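Local structure of uncharacterized protein (Parabacteroides merdae, 4R7F) at residues M254-R258 against T296-L302; K111-N115 against Y387-I391; T51-Y55 against Y99-N105; N151-D155 against Y212-I217. The protein is of unknown function; it has three immunoglobulin-like domains, and the family of the first, a type 9 secretion system plug domain, suggests a link to protein secretion. All coordinates share one frame. Residue numbers count along the deposited sequence, not the author numbering.

Interaction 1. Residues M254-R258 against T296-L302; sequences MTDYR and TLACDPL
R258 lays its side chain along the turn after strand 290-298: with chi1 m, chi2 t and chi3 p, its CD comes to 3.8 Å from C299 CB, and one face of the guanidinium lies against L302 CD2. Upstream, 254-258 is extended and runs parallel to 296-298, with the CA atoms of D256 and L297 4.7 Å apart. D256 makes both backbone hydrogen bonds, its N to T296 O (2.9 Å) and its O from A298 N (2.9 Å), the two-sided pattern of a parallel bridge. It prolongs the parallel pairing of strands 248-253 and 290-298. T255 CG2 and Y257 CE2 sit 3.7 and 4.0 Å from A298 CB; on the other flank L297 (t, p) brings CD1 to 4.2 Å from D256 CB. Water bridges R258 N to A298 O (2.9 and 2.6 Å). The D256 carboxylate hydrogen-bonds H238, Y346 and Y348. Backbone and water therefore supply the polar links between the segments, while the buried acid ties this end of the sheet to strand 342-352.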
loop_
_atom_site.group_PDB
_atom_site.type_symbol
_atom_site.label_atom_id
_atom_site.label_comp_id
_atom_site.label_asym_id
_atom_site.label_seq_id
_atom_site.Cartn_x
_atom_site.Cartn_y
_atom_site.Cartn_z
HETATM N N MSE A 254 -9.995 23.124 15.703
HETATM C CA MSE A 254 -9.606 22.806 17.057
HETATM C C MSE A 254 -8.143 23.080 17.200
HETATM O O MSE A 254 -7.384 23.075 16.222
HETATM C CB MSE A 254 -9.864 21.331 17.322
HETATM C CG MSE A 254 -11.370 21.043 17.462
HETATM SE SE MSE A 254 -11.583 19.108 17.752
HETATM C CE MSE A 254 -13.542 19.189 17.998
ATOM N N THR A 255 -7.751 23.352 18.433
ATOM C CA THR A 255 -6.404 23.762 18.746
ATOM C C THR A 255 -5.448 22.586 18.599
ATOM O O THR A 255 -5.756 21.465 18.998
ATOM C CB THR A 255 -6.349 24.377 20.150
ATOM O OG1 THR A 255 -7.153 25.553 20.136
ATOM C CG2 THR A 255 -4.924 24.773 20.547
ATOM N N ASP A 256 -4.309 22.861 17.978
ATOM C CA ASP A 256 -3.270 21.859 17.814
ATOM C C ASP A 256 -2.194 22.072 18.865
ATOM O O ASP A 256 -1.974 23.206 19.266
ATOM C CB ASP A 256 -2.658 21.951 16.409
ATOM C CG ASP A 256 -3.640 21.568 15.306
ATOM O OD1 ASP A 256 -4.387 20.601 15.529
ATOM O OD2 ASP A 256 -3.624 22.189 14.200
ATOM N N TYR A 257 -1.519 20.983 19.262
ATOM C CA TYR A 257 -0.476 21.015 20.273
ATOM C C TYR A 257 0.726 20.251 19.730
ATOM O O TYR A 257 0.576 19.445 18.829
ATOM C CB TYR A 257 -0.977 20.402 21.611
ATOM C CG TYR A 257 -2.224 21.095 22.199
ATOM C CD1 TYR A 257 -3.506 20.698 21.828
ATOM C CD2 TYR A 257 -2.102 22.147 23.093
ATOM C CE1 TYR A 257 -4.630 21.337 22.321
ATOM C CE2 TYR A 257 -3.210 22.789 23.607
ATOM C CZ TYR A 257 -4.472 22.377 23.213
ATOM O OH TYR A 257 -5.577 23.022 23.675
ATOM N N ARG A 258 1.913 20.529 20.270
ATOM C CA ARG A 258 3.107 19.732 19.972
ATOM C C ARG A 258 2.830 18.263 20.256
ATOM O O ARG A 258 2.141 17.936 21.198
ATOM C CB ARG A 258 4.323 20.234 20.748
ATOM C CG ARG A 258 4.749 21.615 20.250
ATOM C CD ARG A 258 5.959 22.228 20.943
ATOM N NE ARG A 258 7.189 21.470 20.717
ATOM C CZ ARG A 258 8.419 21.862 21.069
ATOM N NH1 ARG A 258 8.613 23.029 21.670
ATOM N NH2 ARG A 258 9.473 21.088 20.799
ATOM N N THR A 296 -4.480 26.941 14.512
ATOM C CA THR A 296 -3.937 27.378 15.776
ATOM C C THR A 296 -3.016 26.320 16.323
ATOM O O THR A 296 -3.446 25.175 16.469
ATOM C CB THR A 296 -5.069 27.624 16.802
ATOM O OG1 THR A 296 -5.918 28.673 16.323
ATOM C CG2 THR A 296 -4.504 28.064 18.097
ATOM N N LEU A 297 -1.761 26.688 16.613
ATOM C CA LEU A 297 -0.820 25.799 17.299
ATOM C C LEU A 297 -0.394 26.420 18.616
ATOM O O LEU A 297 0.340 27.385 18.624
ATOM C CB LEU A 297 0.401 25.493 16.426
ATOM C CG LEU A 297 1.555 24.716 17.093
ATOM C CD1 LEU A 297 1.111 23.321 17.514
ATOM C CD2 LEU A 297 2.765 24.634 16.184
ATOM N N ALA A 298 -0.869 25.859 19.729
ATOM C CA ALA A 298 -0.610 26.416 21.067
ATOM C C ALA A 298 0.675 25.865 21.662
ATOM O O ALA A 298 0.724 24.743 22.062
ATOM C CB ALA A 298 -1.768 26.136 22.013
ATOM N N CYS A 299 1.718 26.677 21.695
ATOM C CA CYS A 299 2.951 26.328 22.342
ATOM C C CYS A 299 3.670 27.613 22.463
ATOM O O CYS A 299 3.234 28.636 21.881
ATOM C CB CYS A 299 3.756 25.307 21.545
ATOM S SG CYS A 299 4.145 25.785 19.866
ATOM N N ASP A 300 4.732 27.581 23.255
ATOM C CA ASP A 300 5.637 28.720 23.389
ATOM C C ASP A 300 6.339 28.854 22.074
ATOM O O ASP A 300 6.472 27.845 21.380
ATOM C CB ASP A 300 6.684 28.415 24.451
ATOM C CG ASP A 300 6.152 28.601 25.873
ATOM O OD1 ASP A 300 5.018 29.139 26.078
ATOM O OD2 ASP A 300 6.908 28.251 26.785
ATOM N N PRO A 301 6.794 30.073 21.716
ATOM C CA PRO A 301 7.440 30.145 20.419
ATOM C C PRO A 301 8.784 29.411 20.436
ATOM O O PRO A 301 9.537 29.483 21.415
ATOM C CB PRO A 301 7.629 31.642 20.200
ATOM C CG PRO A 301 7.867 32.171 21.582
ATOM C CD PRO A 301 6.924 31.342 22.459
ATOM N N LEU A 302 9.066 28.715 19.343
ATOM C CA LEU A 302 10.301 28.015 19.184
ATOM C C LEU A 302 11.384 28.975 18.728
ATOM O O LEU A 302 11.217 29.680 17.733
ATOM C CB LEU A 302 10.170 26.870 18.178
ATOM C CG LEU A 302 9.447 25.608 18.637
ATOM C CD1 LEU A 302 7.989 25.912 18.876
ATOM C CD2 LEU A 302 9.543 24.547 17.543
HETATM O O HOH W 1 -5.583 24.332 14.332
HETATM O O HOH W 2 1.900 22.426 22.453
HETATM O O HOH W 3 7.185 25.395 22.384
#

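Interaction 2. Residues K111-N115 against Y387-I391; sequences KVSGN and YDRLI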
loop_
_atom_site.group_PDB
_atom_site.type_symbol
_atom_site.label_atom_id
_atom_site.label_comp_id
_atom_site.label_asym_id
_atom_site.label_seq_id
_atom_site.Cartn_x
_atom_site.Cartn_y
_atom_site.Cartn_z
ATOM N N LYS A 111 8.568 14.289 -26.457
ATOM C CA LYS A 111 9.471 13.484 -27.228
ATOM C C LYS A 111 10.533 12.816 -26.386
ATOM O O LYS A 111 11.162 11.900 -26.869
ATOM C CB LYS A 111 10.169 14.347 -28.270
ATOM C CG LYS A 111 9.265 14.795 -29.389
ATOM C CD LYS A 111 10.011 15.726 -30.313
ATOM C CE LYS A 111 9.134 16.051 -31.504
ATOM N NZ LYS A 111 9.756 17.129 -32.301
ATOM N N VAL A 112 10.781 13.293 -25.162
ATOM C CA VAL A 112 11.875 12.744 -24.338
ATOM C C VAL A 112 11.422 12.635 -22.896
ATOM O O VAL A 112 10.452 13.258 -22.477
ATOM C CB VAL A 112 13.177 13.594 -24.368
ATOM C CG1 VAL A 112 13.840 13.577 -25.760
ATOM C CG2 VAL A 112 12.894 15.017 -23.909
ATOM N N SER A 113 12.154 11.851 -22.128
ATOM C CA SER A 113 11.851 11.716 -20.738
ATOM C C SER A 113 12.431 12.902 -19.980
ATOM O O SER A 113 13.136 13.733 -20.545
ATOM C CB SER A 113 12.435 10.401 -20.227
ATOM O OG SER A 113 13.835 10.469 -20.170
ATOM N N GLY A 114 12.177 12.942 -18.685
ATOM C CA GLY A 114 12.817 13.934 -17.816
ATOM C C GLY A 114 11.814 14.733 -17.017
ATOM O O GLY A 114 10.623 14.361 -16.904
ATOM N N ASN A 115 12.305 15.844 -16.475
ATOM C CA ASN A 115 11.508 16.719 -15.642
ATOM C C ASN A 115 10.852 17.826 -16.492
ATOM O O ASN A 115 11.535 18.468 -17.298
ATOM C CB ASN A 115 12.407 17.321 -14.586
ATOM C CG ASN A 115 12.786 16.329 -13.502
ATOM O OD1 ASN A 115 12.124 15.310 -13.320
ATOM N ND2 ASN A 115 13.884 16.611 -12.796
ATOM N N TYR A 387 21.079 16.218 -22.029
ATOM C CA TYR A 387 20.006 16.345 -21.030
ATOM C C TYR A 387 19.892 15.095 -20.160
ATOM O O TYR A 387 20.418 14.031 -20.501
ATOM C CB TYR A 387 18.657 16.657 -21.684
ATOM C CG TYR A 387 18.013 15.479 -22.363
ATOM C CD1 TYR A 387 18.501 15.000 -23.586
ATOM C CD2 TYR A 387 16.950 14.804 -21.769
ATOM C CE1 TYR A 387 17.940 13.878 -24.203
ATOM C CE2 TYR A 387 16.368 13.690 -22.386
ATOM C CZ TYR A 387 16.859 13.236 -23.603
ATOM O OH TYR A 387 16.279 12.151 -24.225
ATOM N N ASP A 388 19.230 15.263 -19.020
ATOM C CA ASP A 388 19.024 14.204 -18.058
ATOM C C ASP A 388 17.742 13.444 -18.394
ATOM O O ASP A 388 16.631 13.983 -18.269
ATOM C CB ASP A 388 18.870 14.772 -16.655
ATOM C CG ASP A 388 20.176 15.269 -16.057
ATOM O OD1 ASP A 388 21.247 14.743 -16.390
ATOM O OD2 ASP A 388 20.124 16.183 -15.207
ATOM N N ARG A 389 17.913 12.184 -18.789
ATOM C CA ARG A 389 16.797 11.249 -18.936
ATOM C C ARG A 389 16.415 10.680 -17.604
ATOM O O ARG A 389 17.273 10.471 -16.736
ATOM C CB ARG A 389 17.175 10.105 -19.866
ATOM C CG ARG A 389 17.381 10.559 -21.301
ATOM C CD ARG A 389 18.195 9.551 -22.087
ATOM N NE ARG A 389 17.442 8.316 -22.311
ATOM C CZ ARG A 389 17.977 7.212 -22.828
ATOM N NH1 ARG A 389 19.263 7.174 -23.115
ATOM N NH2 ARG A 389 17.246 6.129 -23.037
ATOM N N LEU A 390 15.124 10.427 -17.456
ATOM C CA LEU A 390 14.609 9.798 -16.289
ATOM C C LEU A 390 14.331 8.343 -16.670
ATOM O O LEU A 390 13.364 8.062 -17.366
ATOM C CB LEU A 390 13.345 10.539 -15.847
ATOM C CG LEU A 390 12.563 9.961 -14.674
ATOM C CD1 LEU A 390 13.487 9.825 -13.491
ATOM C CD2 LEU A 390 11.339 10.785 -14.289
ATOM N N ILE A 391 15.191 7.437 -16.217
ATOM C CA ILE A 391 15.184 6.055 -16.659
ATOM C C ILE A 391 14.553 5.091 -15.659
ATOM O O ILE A 391 14.326 3.919 -15.944
ATOM C CB ILE A 391 16.603 5.573 -17.047
ATOM C CG1 ILE A 391 17.595 5.607 -15.888
ATOM C CG2 ILE A 391 17.129 6.358 -18.239
ATOM C CD1 ILE A 391 18.826 4.752 -16.133
HETATM O O HOH W 4 14.254 10.360 -23.639
HETATM O O HOH W 5 15.455 15.571 -16.429
#
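A single direct hydrogen bond joins the segments, from L390 N to S113 OG (3.0 Å): the serine hydroxyl, on a p rotamer, takes up the backbone NH at the start of strand 389-397. OG also hydrogen-bonds E139, whose carboxylate forms a salt bridge with R389. One water lies between S113 N (3.0 Å) and Y387 OH (2.8 Å), another between N115 N (3.2 Å) and D388 O (2.7 Å). Apolar packing is slighter: V112 CG1 is 3.7 Å from Y387 CZ. S113 O lies at the edge of the tyrosine ring, 3.7 Å from Y387 CE2. G114 (phi 126°, psi -164°) has a backbone shape that calls for glycine; a CB would also crowd D388 O, and L390 CB lies on this backbone, 3.9 Å from G114 N. The contact joins the first domain, at strand 114-122, to the sheet of strands 181-187, 373-380 and 389-397. Its chemistry is that of a hydrated, largely polar domain junction with E139 as shared acid.

Interaction 3. Residues T51-Y55 against Y99-N105; sequences TRYAY and YRLLLPN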
loop_
_atom_site.group_PDB
_atom_site.type_symbol
_atom_site.label_atom_id
_atom_site.label_comp_id
_atom_site.label_asym_id
_atom_site.label_seq_id
_atom_site.Cartn_x
_atom_site.Cartn_y
_atom_site.Cartn_z
ATOM N N THR A 51 -11.314 34.014 -17.922
ATOM C CA THR A 51 -10.016 34.570 -18.217
ATOM C C THR A 51 -9.336 33.577 -19.138
ATOM O O THR A 51 -9.528 32.368 -18.993
ATOM C CB THR A 51 -9.231 34.706 -16.905
ATOM O OG1 THR A 51 -9.922 35.608 -16.039
ATOM C CG2 THR A 51 -7.808 35.201 -17.134
ATOM N N ARG A 52 -8.559 34.076 -20.093
ATOM C CA ARG A 52 -7.847 33.209 -21.038
ATOM C C ARG A 52 -6.470 32.895 -20.480
ATOM O O ARG A 52 -5.629 33.788 -20.389
ATOM C CB ARG A 52 -7.685 33.893 -22.406
ATOM C CG ARG A 52 -8.980 34.125 -23.168
ATOM C CD ARG A 52 -9.468 32.867 -23.874
ATOM N NE ARG A 52 -8.872 32.723 -25.203
ATOM C CZ ARG A 52 -9.246 31.826 -26.114
ATOM N NH1 ARG A 52 -10.224 30.959 -25.862
ATOM N NH2 ARG A 52 -8.629 31.789 -27.289
ATOM N N TYR A 53 -6.241 31.641 -20.087
ATOM C CA TYR A 53 -4.900 31.241 -19.671
ATOM C C TYR A 53 -4.255 30.366 -20.727
ATOM O O TYR A 53 -4.916 29.529 -21.341
ATOM C CB TYR A 53 -4.911 30.462 -18.357
ATOM C CG TYR A 53 -5.523 31.165 -17.176
ATOM C CD1 TYR A 53 -4.885 32.234 -16.560
ATOM C CD2 TYR A 53 -6.718 30.703 -16.611
ATOM C CE1 TYR A 53 -5.443 32.862 -15.438
ATOM C CE2 TYR A 53 -7.277 31.316 -15.488
ATOM C CZ TYR A 53 -6.648 32.399 -14.918
ATOM O OH TYR A 53 -7.241 33.007 -13.833
ATOM N N ALA A 54 -2.954 30.563 -20.909
ATOM C CA ALA A 54 -2.146 29.764 -21.804
ATOM C C ALA A 54 -0.888 29.227 -21.072
ATOM O O ALA A 54 -0.483 29.764 -20.051
ATOM C CB ALA A 54 -1.741 30.624 -22.996
ATOM N N TYR A 55 -0.251 28.190 -21.603
ATOM C CA TYR A 55 0.933 27.613 -20.932
ATOM C C TYR A 55 2.142 27.387 -21.836
ATOM O O TYR A 55 1.995 27.255 -23.039
ATOM C CB TYR A 55 0.560 26.292 -20.258
ATOM C CG TYR A 55 0.137 25.205 -21.208
ATOM C CD1 TYR A 55 -1.168 25.157 -21.683
ATOM C CD2 TYR A 55 1.018 24.210 -21.612
ATOM C CE1 TYR A 55 -1.583 24.165 -22.549
ATOM C CE2 TYR A 55 0.605 23.199 -22.477
ATOM C CZ TYR A 55 -0.702 23.192 -22.949
ATOM O OH TYR A 55 -1.162 22.228 -23.817
ATOM N N TYR A 99 -10.393 24.882 -13.773
ATOM C CA TYR A 99 -9.665 24.635 -15.011
ATOM C C TYR A 99 -8.930 23.312 -14.924
ATOM O O TYR A 99 -8.472 22.893 -13.865
ATOM C CB TYR A 99 -8.628 25.725 -15.235
ATOM C CG TYR A 99 -9.215 27.104 -15.446
ATOM C CD1 TYR A 99 -9.641 27.866 -14.369
ATOM C CD2 TYR A 99 -9.350 27.648 -16.738
ATOM C CE1 TYR A 99 -10.188 29.123 -14.551
ATOM C CE2 TYR A 99 -9.895 28.919 -16.935
ATOM C CZ TYR A 99 -10.332 29.642 -15.835
ATOM O OH TYR A 99 -10.864 30.899 -15.986
ATOM N N ARG A 100 -8.782 22.670 -16.058
ATOM C CA ARG A 100 -8.194 21.344 -16.137
ATOM C C ARG A 100 -7.422 21.270 -17.431
ATOM O O ARG A 100 -7.945 21.607 -18.487
ATOM C CB ARG A 100 -9.285 20.305 -16.116
ATOM C CG ARG A 100 -8.821 18.866 -16.138
ATOM C CD ARG A 100 -9.848 18.045 -15.364
ATOM N NE ARG A 100 -10.007 16.690 -15.854
ATOM C CZ ARG A 100 -10.621 16.390 -16.991
ATOM N NH1 ARG A 100 -11.113 17.349 -17.775
ATOM N NH2 ARG A 100 -10.720 15.124 -17.361
ATOM N N LEU A 101 -6.164 20.871 -17.306
ATOM C CA LEU A 101 -5.249 20.645 -18.405
ATOM C C LEU A 101 -4.694 19.255 -18.208
ATOM O O LEU A 101 -4.125 18.954 -17.151
ATOM C CB LEU A 101 -4.119 21.670 -18.360
ATOM C CG LEU A 101 -2.929 21.458 -19.289
ATOM C CD1 LEU A 101 -3.339 21.603 -20.745
ATOM C CD2 LEU A 101 -1.868 22.474 -18.969
ATOM N N LEU A 102 -4.905 18.398 -19.199
ATOM C CA LEU A 102 -4.275 17.095 -19.236
ATOM C C LEU A 102 -3.075 17.132 -20.184
ATOM O O LEU A 102 -3.121 17.754 -21.258
ATOM C CB LEU A 102 -5.261 16.048 -19.707
ATOM C CG LEU A 102 -6.546 15.985 -18.903
ATOM C CD1 LEU A 102 -7.443 14.889 -19.453
ATOM C CD2 LEU A 102 -6.229 15.749 -17.442
ATOM N N LEU A 103 -2.006 16.463 -19.778
ATOM C CA LEU A 103 -0.830 16.316 -20.600
ATOM C C LEU A 103 -0.296 14.889 -20.542
ATOM O O LEU A 103 -0.310 14.266 -19.499
ATOM C CB LEU A 103 0.241 17.252 -20.108
ATOM C CG LEU A 103 0.040 18.727 -20.426
ATOM C CD1 LEU A 103 0.907 19.588 -19.516
ATOM C CD2 LEU A 103 0.370 18.995 -21.879
ATOM N N PRO A 104 0.179 14.358 -21.673
ATOM C CA PRO A 104 0.117 14.976 -22.988
ATOM C C PRO A 104 -1.336 15.002 -23.497
ATOM O O PRO A 104 -2.207 14.325 -22.935
ATOM C CB PRO A 104 0.950 14.033 -23.841
ATOM C CG PRO A 104 0.649 12.705 -23.235
ATOM C CD PRO A 104 0.687 12.982 -21.754
ATOM N N ASN A 105 -1.599 15.788 -24.533
ATOM C CA ASN A 105 -2.946 15.885 -25.073
ATOM C C ASN A 105 -2.864 15.999 -26.598
ATOM O O ASN A 105 -1.819 15.704 -27.174
ATOM C CB ASN A 105 -3.689 17.056 -24.405
ATOM C CG ASN A 105 -2.971 18.385 -24.572
ATOM O OD1 ASN A 105 -2.440 18.682 -25.633
ATOM N ND2 ASN A 105 -2.948 19.192 -23.519
HETATM O O HOH W 6 -10.556 32.883 -13.866
#
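This is face-to-face packing in the beta-sandwich of the first, immunoglobulin-like domain: strand 99-103 belongs to one sheet and strand 53-55 to the other, their axes 10.5 Å apart and only 22° from parallel. Y99 comes first. Its ring receives the edge of Y53 in a T-shaped stack, with centroids 5.0 Å apart and planes at 75°; the closest atoms are Y53 CE2 and Y99 CZ at 3.5 Å. Y99 also stacks with F43 of the neighbouring strand 39-46, and Y99 OH lies 3.6 Å from T51 O. Two residues on, L101 points back into the sandwich and lies over the face of Y55 in a CH-pi contact, CD2 standing 3.9 Å from the ring centroid and 11° off its normal. Here the p rotamer of Y55 turns the ring flat beneath the leucine. L103 continues the same inward row, with CD2 4.3 Å from Y55 CE2, and it also touches F135 and I118 in the opposing sheet. After the cis peptide before P104, N105 turns its amide back on the strand end: ND2 donates to L102 O at 2.7 Å and lies 3.5 Å from Y55 OH.

Interaction 4. Residues N151-D155 against Y212-I217; sequences NTDID and YNRNLI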
loop_
_atom_site.group_PDB
_atom_site.type_symbol
_atom_site.label_atom_id
_atom_site.label_comp_id
_atom_site.label_asym_id
_atom_site.label_seq_id
_atom_site.Cartn_x
_atom_site.Cartn_y
_atom_site.Cartn_z
ATOM N N ASN A 151 14.758 0.450 11.446
ATOM C CA ASN A 151 16.026 -0.011 11.928
ATOM C C ASN A 151 17.095 0.428 10.985
ATOM O O ASN A 151 17.221 -0.115 9.889
ATOM C CB ASN A 151 16.032 -1.536 12.050
ATOM C CG ASN A 151 17.304 -2.055 12.663
ATOM O OD1 ASN A 151 18.049 -1.320 13.308
ATOM N ND2 ASN A 151 17.562 -3.313 12.464
ATOM N N THR A 152 17.862 1.417 11.425
ATOM C CA THR A 152 18.786 2.157 10.586
ATOM C C THR A 152 20.190 1.926 11.051
ATOM O O THR A 152 20.435 1.237 12.038
ATOM C CB THR A 152 18.507 3.674 10.635
ATOM O OG1 THR A 152 19.097 4.247 11.810
ATOM C CG2 THR A 152 17.012 3.933 10.612
ATOM N N ASP A 153 21.116 2.522 10.332
ATOM C CA ASP A 153 22.512 2.434 10.689
ATOM C C ASP A 153 22.892 3.258 11.894
ATOM O O ASP A 153 23.946 3.002 12.456
ATOM C CB ASP A 153 23.363 2.887 9.516
ATOM C CG ASP A 153 23.201 1.994 8.308
ATOM O OD1 ASP A 153 22.854 0.791 8.494
ATOM O OD2 ASP A 153 23.441 2.522 7.191
ATOM N N ILE A 154 22.064 4.233 12.291
ATOM C CA ILE A 154 22.404 5.101 13.421
ATOM C C ILE A 154 21.537 4.907 14.637
ATOM O O ILE A 154 21.834 5.460 15.700
ATOM C CB ILE A 154 22.371 6.606 13.048
ATOM C CG1 ILE A 154 20.948 7.063 12.693
ATOM C CG2 ILE A 154 23.342 6.858 11.899
ATOM C CD1 ILE A 154 20.855 8.533 12.334
ATOM N N ASP A 155 20.432 4.195 14.472
ATOM C CA ASP A 155 19.578 3.847 15.590
ATOM C C ASP A 155 18.671 2.650 15.243
ATOM O O ASP A 155 18.719 2.115 14.119
ATOM C CB ASP A 155 18.782 5.063 16.072
ATOM C CG ASP A 155 17.717 5.556 15.052
ATOM O OD1 ASP A 155 17.575 4.952 13.958
ATOM O OD2 ASP A 155 17.005 6.560 15.378
ATOM N N TYR A 212 22.895 1.248 2.789
ATOM C CA TYR A 212 23.767 1.636 3.910
ATOM C C TYR A 212 24.340 3.047 3.741
ATOM O O TYR A 212 25.380 3.383 4.268
ATOM C CB TYR A 212 24.892 0.615 4.128
ATOM C CG TYR A 212 24.412 -0.831 4.235
ATOM C CD1 TYR A 212 23.537 -1.227 5.254
ATOM C CD2 TYR A 212 24.840 -1.791 3.339
ATOM C CE1 TYR A 212 23.093 -2.522 5.352
ATOM C CE2 TYR A 212 24.395 -3.107 3.434
ATOM C CZ TYR A 212 23.533 -3.468 4.447
ATOM O OH TYR A 212 23.131 -4.786 4.579
ATOM N N ASN A 213 23.618 3.878 3.032
ATOM C CA ASN A 213 24.054 5.225 2.751
ATOM C C ASN A 213 23.544 6.152 3.832
ATOM O O ASN A 213 22.349 6.234 4.078
ATOM C CB ASN A 213 23.511 5.644 1.392
ATOM C CG ASN A 213 24.165 6.873 0.866
ATOM O OD1 ASN A 213 24.180 7.925 1.541
ATOM N ND2 ASN A 213 24.723 6.772 -0.345
ATOM N N ARG A 214 24.462 6.853 4.484
ATOM C CA ARG A 214 24.111 7.661 5.622
ATOM C C ARG A 214 23.105 8.756 5.238
ATOM O O ARG A 214 22.228 9.098 6.024
ATOM C CB ARG A 214 25.364 8.242 6.246
ATOM C CG ARG A 214 25.148 9.206 7.384
ATOM C CD ARG A 214 24.752 8.509 8.676
ATOM N NE ARG A 214 24.488 9.521 9.704
ATOM C CZ ARG A 214 23.400 10.293 9.737
ATOM N NH1 ARG A 214 22.459 10.194 8.823
ATOM N NH2 ARG A 214 23.235 11.164 10.702
ATOM N N ASN A 215 23.198 9.275 4.022
ATOM C CA ASN A 215 22.309 10.360 3.589
ATOM C C ASN A 215 20.889 9.875 3.377
ATOM O O ASN A 215 20.013 10.689 3.189
ATOM C CB ASN A 215 22.798 10.958 2.264
ATOM C CG ASN A 215 24.273 11.276 2.301
ATOM O OD1 ASN A 215 24.646 12.230 2.921
ATOM N ND2 ASN A 215 25.124 10.421 1.694
ATOM N N LEU A 216 20.678 8.557 3.324
ATOM C CA LEU A 216 19.368 8.020 3.049
ATOM C C LEU A 216 18.592 7.730 4.316
ATOM O O LEU A 216 17.569 7.042 4.277
ATOM C CB LEU A 216 19.450 6.798 2.147
ATOM C CG LEU A 216 19.700 7.145 0.692
ATOM C CD1 LEU A 216 19.867 5.887 -0.116
ATOM C CD2 LEU A 216 18.587 7.998 0.121
ATOM N N ILE A 217 19.052 8.311 5.420
ATOM C CA ILE A 217 18.375 8.221 6.690
ATOM C C ILE A 217 17.623 9.526 6.935
ATOM O O ILE A 217 18.201 10.596 6.996
ATOM C CB ILE A 217 19.352 7.961 7.842
ATOM C CG1 ILE A 217 20.091 6.646 7.608
ATOM C CG2 ILE A 217 18.581 7.864 9.145
ATOM C CD1 ILE A 217 21.071 6.278 8.707
HETATM O O HOH W 7 24.911 4.755 6.995
#
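A loop packs here on a turn by van der Waals contact and one bridging water: 151-155, which links strands 143-149 and 160-168, covers the break in strand 207-219, a member of the same antiparallel sheet. I217 is the apolar centre. Its CD1 reaches T152 CB (4.1 Å), D153 CB (4.2 Å) and I154 CG2 (4.0 Å), and that same I154 CG2 rests over one face of the R214 guanidinium, 3.6 Å from NE. Water joins D153 OD2 (2.7 Å) to Y212 O (3.1 Å), and D153 OD1 lies at the edge of the Y212 ring, 3.9 Å from CD1. The Y212 hydroxyl hydrogen-bonds K170 and N206 of the second subunit, so this corner also belongs to the dimer contact. I154 N donates to T152 OG1 (3.0 Å), and N213 OD1, just before the short 3-10 segment 214-215, accepts from N215 N (3.0 Å). The pairing is thus one of an ST turn in a beta hairpin loop set against an Asx turn that interrupts a strand.

Interactions 2 and 3 share the mixed sheet of the first domain, through the neighbouring strands 114-122 and 53-60, and lie nearest each other, with centres 22 Å apart. Interaction 3 comes first along the chain and is complete before residue 111. Interaction 2 then spans 272 residues, and interactions 4 and 1 follow one another within that span. Interaction 4 belongs to the sheet containing strands 143-149 and 207-219, interaction 1 to the one containing 248-253 and 290-298; their centres are 31 Å apart. Interaction 1 lies across the chain's centre from interactions 2 and 3, centre-to-centre 43 and 40 Å away. Interaction 2 thus sets strand 389-397, near the end of the modelled chain, against the first domain.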